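Local coordinates for protein 2,3,4,5-tetrahydropyridine-2,6-dicarboxylate N-succinyltransferase (Campylobacter jejuni, PDB 2RIJ) that probably catalyses the transfer of a succinyl group from succinyl-CoA to tetrahydrodipicolinate, an early step of lysine biosynthesis by the diaminopimelate pathway, at residues 256-268 with 272-284. Numbering follows the deposited sequence. Where two conformers were deposited one is given.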
loop_
_atom_site.group_PDB
_atom_site.type_symbol
_atom_site.label_atom_id
_atom_site.label_comp_id
_atom_site.label_asym_id
_atom_site.label_seq_id
_atom_site.Cartn_x
_atom_site.Cartn_y
_atom_site.Cartn_z
HETATM N N MSE A 256 -30.145 6.772 19.171
HETATM C CA MSE A 256 -29.805 8.141 18.735
HETATM C C MSE A 256 -29.612 8.127 17.220
HETATM O O MSE A 256 -28.734 7.438 16.722
HETATM C CB MSE A 256 -28.518 8.573 19.392
HETATM C CG MSE A 256 -27.975 9.906 18.869
HETATM SE SE MSE A 256 -29.276 11.386 19.135
HETATM C CE MSE A 256 -29.512 11.183 21.083
ATOM N N VAL A 257 -30.433 8.860 16.489
ATOM C CA VAL A 257 -30.388 8.848 15.041
ATOM C C VAL A 257 -30.042 10.272 14.506
ATOM O O VAL A 257 -30.763 11.232 14.703
ATOM C CB VAL A 257 -31.685 8.339 14.430
ATOM C CG1 VAL A 257 -31.605 8.339 12.857
ATOM C CG2 VAL A 257 -32.067 6.965 15.019
ATOM N N GLU A 258 -28.900 10.341 13.862
ATOM C CA GLU A 258 -28.374 11.532 13.253
ATOM C C GLU A 258 -28.036 11.334 11.775
ATOM O O GLU A 258 -27.454 12.219 11.103
ATOM C CB GLU A 258 -27.192 12.019 14.028
ATOM C CG GLU A 258 -27.388 11.945 15.482
ATOM C CD GLU A 258 -26.311 12.726 16.217
ATOM O OE1 GLU A 258 -26.219 13.930 15.964
ATOM O OE2 GLU A 258 -25.554 12.163 17.018
ATOM N N GLY A 259 -28.462 10.208 11.254
ATOM C CA GLY A 259 -28.269 9.843 9.840
ATOM C C GLY A 259 -29.530 9.268 9.228
ATOM O O GLY A 259 -30.642 9.407 9.771
ATOM N N ARG A 260 -29.374 8.640 8.067
ATOM C CA ARG A 260 -30.473 8.371 7.163
ATOM C C ARG A 260 -30.796 6.886 7.116
ATOM O O ARG A 260 -29.936 6.052 6.784
ATOM C CB ARG A 260 -30.115 8.884 5.766
ATOM C CG ARG A 260 -29.925 10.399 5.793
ATOM C CD ARG A 260 -29.449 10.917 4.470
ATOM N NE ARG A 260 -28.083 10.479 4.170
ATOM C CZ ARG A 260 -26.973 11.134 4.533
ATOM N NH1 ARG A 260 -27.017 12.188 5.334
ATOM N NH2 ARG A 260 -25.773 10.704 4.128
ATOM N N ILE A 261 -32.023 6.578 7.484
ATOM C CA ILE A 261 -32.531 5.215 7.484
ATOM C C ILE A 261 -33.496 5.048 6.318
ATOM O O ILE A 261 -34.643 5.507 6.356
ATOM C CB ILE A 261 -33.238 4.855 8.781
ATOM C CG1 ILE A 261 -32.373 5.237 9.978
ATOM C CG2 ILE A 261 -33.568 3.346 8.827
ATOM C CD1 ILE A 261 -32.982 4.978 11.340
ATOM N N SER A 262 -33.055 4.309 5.303
ATOM C CA SER A 262 -33.883 4.036 4.099
ATOM C C SER A 262 -35.013 3.068 4.372
ATOM O O SER A 262 -35.006 2.291 5.326
ATOM C CB SER A 262 -33.017 3.439 2.962
ATOM O OG SER A 262 -32.021 4.359 2.524
ATOM N N SER A 263 -36.018 3.100 3.505
ATOM C CA SER A 263 -37.148 2.186 3.613
ATOM C C SER A 263 -36.658 0.756 3.662
ATOM O O SER A 263 -35.730 0.385 2.939
ATOM C CB SER A 263 -38.114 2.396 2.428
ATOM O OG SER A 263 -38.935 3.515 2.669
ATOM N N SER A 264 -37.279 -0.038 4.543
ATOM C CA SER A 264 -36.978 -1.422 4.834
ATOM C C SER A 264 -35.841 -1.624 5.832
ATOM O O SER A 264 -35.669 -2.720 6.287
ATOM C CB SER A 264 -36.728 -2.272 3.586
ATOM O OG SER A 264 -37.922 -2.378 2.889
ATOM N N ALA A 265 -35.126 -0.568 6.184
ATOM C CA ALA A 265 -33.992 -0.684 7.137
ATOM C C ALA A 265 -34.523 -0.596 8.556
ATOM O O ALA A 265 -35.437 0.220 8.847
ATOM C CB ALA A 265 -32.926 0.388 6.864
ATOM N N ILE A 266 -33.966 -1.444 9.422
ATOM C CA ILE A 266 -34.304 -1.532 10.831
ATOM C C ILE A 266 -33.037 -1.445 11.646
ATOM O O ILE A 266 -32.037 -2.111 11.332
ATOM C CB ILE A 266 -35.038 -2.867 11.199
ATOM C CG1 ILE A 266 -36.356 -3.010 10.406
ATOM C CG2 ILE A 266 -35.353 -2.903 12.691
ATOM C CD1 ILE A 266 -37.003 -4.418 10.513
ATOM N N VAL A 267 -33.083 -0.594 12.668
ATOM C CA VAL A 267 -31.958 -0.342 13.568
ATOM C C VAL A 267 -32.347 -0.804 14.984
ATOM O O VAL A 267 -33.361 -0.398 15.515
ATOM C CB VAL A 267 -31.551 1.142 13.529
ATOM C CG1 VAL A 267 -30.394 1.451 14.475
ATOM C CG2 VAL A 267 -31.218 1.569 12.068
ATOM N N GLY A 268 -31.497 -1.627 15.585
ATOM C CA GLY A 268 -31.789 -2.280 16.859
ATOM C C GLY A 268 -31.454 -1.399 18.043
ATOM O O GLY A 268 -30.717 -0.419 17.941
ATOM N N ASP A 272 -26.371 3.752 17.587
ATOM C CA ASP A 272 -26.123 5.183 17.410
ATOM C C ASP A 272 -25.756 5.406 15.933
ATOM O O ASP A 272 -24.754 4.872 15.460
ATOM C CB ASP A 272 -24.994 5.576 18.318
ATOM C CG ASP A 272 -24.786 7.055 18.404
ATOM O OD1 ASP A 272 -24.543 7.702 17.354
ATOM O OD2 ASP A 272 -24.818 7.576 19.545
ATOM N N VAL A 273 -26.639 6.088 15.222
ATOM C CA VAL A 273 -26.484 6.390 13.798
ATOM C C VAL A 273 -25.881 7.798 13.770
ATOM O O VAL A 273 -26.537 8.779 14.144
ATOM C CB VAL A 273 -27.788 6.333 13.035
ATOM C CG1 VAL A 273 -27.562 6.586 11.488
ATOM C CG2 VAL A 273 -28.547 5.022 13.309
ATOM N N GLY A 274 -24.605 7.874 13.424
ATOM C CA GLY A 274 -23.850 9.124 13.509
ATOM C C GLY A 274 -24.264 10.145 12.442
ATOM O O GLY A 274 -24.981 9.830 11.488
ATOM N N GLY A 275 -23.792 11.377 12.643
ATOM C CA GLY A 275 -24.209 12.523 11.859
ATOM C C GLY A 275 -23.874 12.275 10.398
ATOM O O GLY A 275 -22.723 12.027 10.043
ATOM N N GLY A 276 -24.889 12.332 9.534
ATOM C CA GLY A 276 -24.687 12.145 8.098
ATOM C C GLY A 276 -24.404 10.719 7.638
ATOM O O GLY A 276 -24.126 10.490 6.473
ATOM N N ALA A 277 -24.473 9.755 8.552
ATOM C CA ALA A 277 -24.344 8.368 8.152
ATOM C C ALA A 277 -25.543 7.969 7.294
ATOM O O ALA A 277 -26.649 8.520 7.403
ATOM C CB ALA A 277 -24.209 7.439 9.363
ATOM N N SER A 278 -25.318 6.988 6.441
ATOM C CA SER A 278 -26.341 6.403 5.576
ATOM C C SER A 278 -26.500 4.943 5.950
ATOM O O SER A 278 -25.500 4.219 6.011
ATOM C CB SER A 278 -25.909 6.457 4.095
ATOM O OG SER A 278 -26.321 7.646 3.440
ATOM N N ILE A 279 -27.738 4.502 6.146
ATOM C CA ILE A 279 -28.083 3.096 6.184
ATOM C C ILE A 279 -28.985 2.795 4.985
ATOM O O ILE A 279 -30.111 3.278 4.918
ATOM C CB ILE A 279 -28.770 2.664 7.490
ATOM C CG1 ILE A 279 -27.919 3.053 8.694
ATOM C CG2 ILE A 279 -29.044 1.152 7.497
ATOM C CD1 ILE A 279 -28.635 2.912 10.032
ATOM N N LEU A 280 -28.497 1.977 4.058
ATOM C CA LEU A 280 -29.281 1.629 2.876
ATOM C C LEU A 280 -30.365 0.612 3.270
ATOM O O LEU A 280 -30.332 0.020 4.388
ATOM C CB LEU A 280 -28.317 1.127 1.779
ATOM C CG LEU A 280 -27.164 2.063 1.369
ATOM C CD1 LEU A 280 -26.425 1.364 0.184
ATOM C CD2 LEU A 280 -27.618 3.464 1.030
ATOM N N GLY A 281 -31.368 0.400 2.415
ATOM C CA GLY A 281 -32.519 -0.394 2.868
ATOM C C GLY A 281 -32.647 -1.806 2.414
ATOM O O GLY A 281 -33.090 -2.681 3.163
ATOM N N VAL A 282 -32.345 -2.010 1.141
ATOM C CA VAL A 282 -32.564 -3.287 0.483
ATOM C C VAL A 282 -31.274 -3.671 -0.252
ATOM O O VAL A 282 -30.691 -2.840 -0.988
ATOM C CB VAL A 282 -33.762 -3.220 -0.505
ATOM C CG1 VAL A 282 -34.048 -4.608 -1.099
ATOM C CG2 VAL A 282 -34.991 -2.702 0.208
ATOM N N LEU A 283 -30.837 -4.907 -0.038
ATOM C CA LEU A 283 -29.678 -5.443 -0.715
ATOM C C LEU A 283 -29.963 -5.579 -2.213
ATOM O O LEU A 283 -31.105 -5.758 -2.617
ATOM C CB LEU A 283 -29.299 -6.799 -0.134
ATOM C CG LEU A 283 -28.677 -6.767 1.261
ATOM C CD1 LEU A 283 -28.569 -8.203 1.764
ATOM C CD2 LEU A 283 -27.308 -6.030 1.167
ATOM N N SER A 284 -28.915 -5.495 -3.024
ATOM C CA SER A 284 -29.068 -5.534 -4.492
ATOM C C SER A 284 -29.543 -6.906 -4.952
ATOM O O SER A 284 -29.467 -7.893 -4.210
ATOM C CB SER A 284 -27.756 -5.182 -5.181
ATOM O OG SER A 284 -26.821 -6.237 -5.018
HETATM O O HOH W 1 -28.710 7.790 2.478
HETATM O O HOH W 2 -30.514 6.027 3.755
#
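Arg260 reaches across to Ser278 on the outer side of two successive coils. Its chain is bent about the CG-CD bond (chi3 -68°), which turns the guanidinium over the neighbouring coil. There the carbonyl O of Ala277 lies over one face, above its centre. Arg260 NH2 donates to Ser278 OG at 3.2 Å, with the hydroxyl tilted from the guanidinium plane. Water 1 sits at the edge, in plane, and joins Arg260 NE to Ser278 OG. The group is held further by Ala242 O, which takes NH1, and by Asn302 of a second subunit, whose OD1 takes NH2.

The inner side is apolar. Val267 lies across the ends of both Val273 and Ile279. Val267 CG2 meets Ile279 CD1 at 3.6 Å, while CG1 faces Val273 CG2. Ile279 CG2 rests on Ala265 CB at 4.0 Å. Val273 CG1, anti to its own N (chi1 -177°), packs on Gly259 CA at 3.7 Å. The bare CA of Gly259 lies close against Ala277 O.

Parallel backbone pairing joins the coils. Val273 N donates to Met256 O, and Ile279 N to Arg260 O at 2.8 Å. The pairing shifts by two residues at the type II turn of Gly274 to Ala277. Gly276 N closes this corner on Glu258 O at 3.0 Å, from above the carbonyl plane. Glu258 OE2 and Asp272 OD1 lie 4.6 Å apart.

Stacked turns with inward aliphatic side chains are characteristic of the left-handed parallel beta-helix of hexapeptide-repeat acyltransferases. Glu258 is the predicted acyl-anhydride residue, and Arg260, Gly275 and Ser278 are predicted to bind succinyl-CoA. The outer side near the second subunit is therefore consistent with part of the active site between subunits.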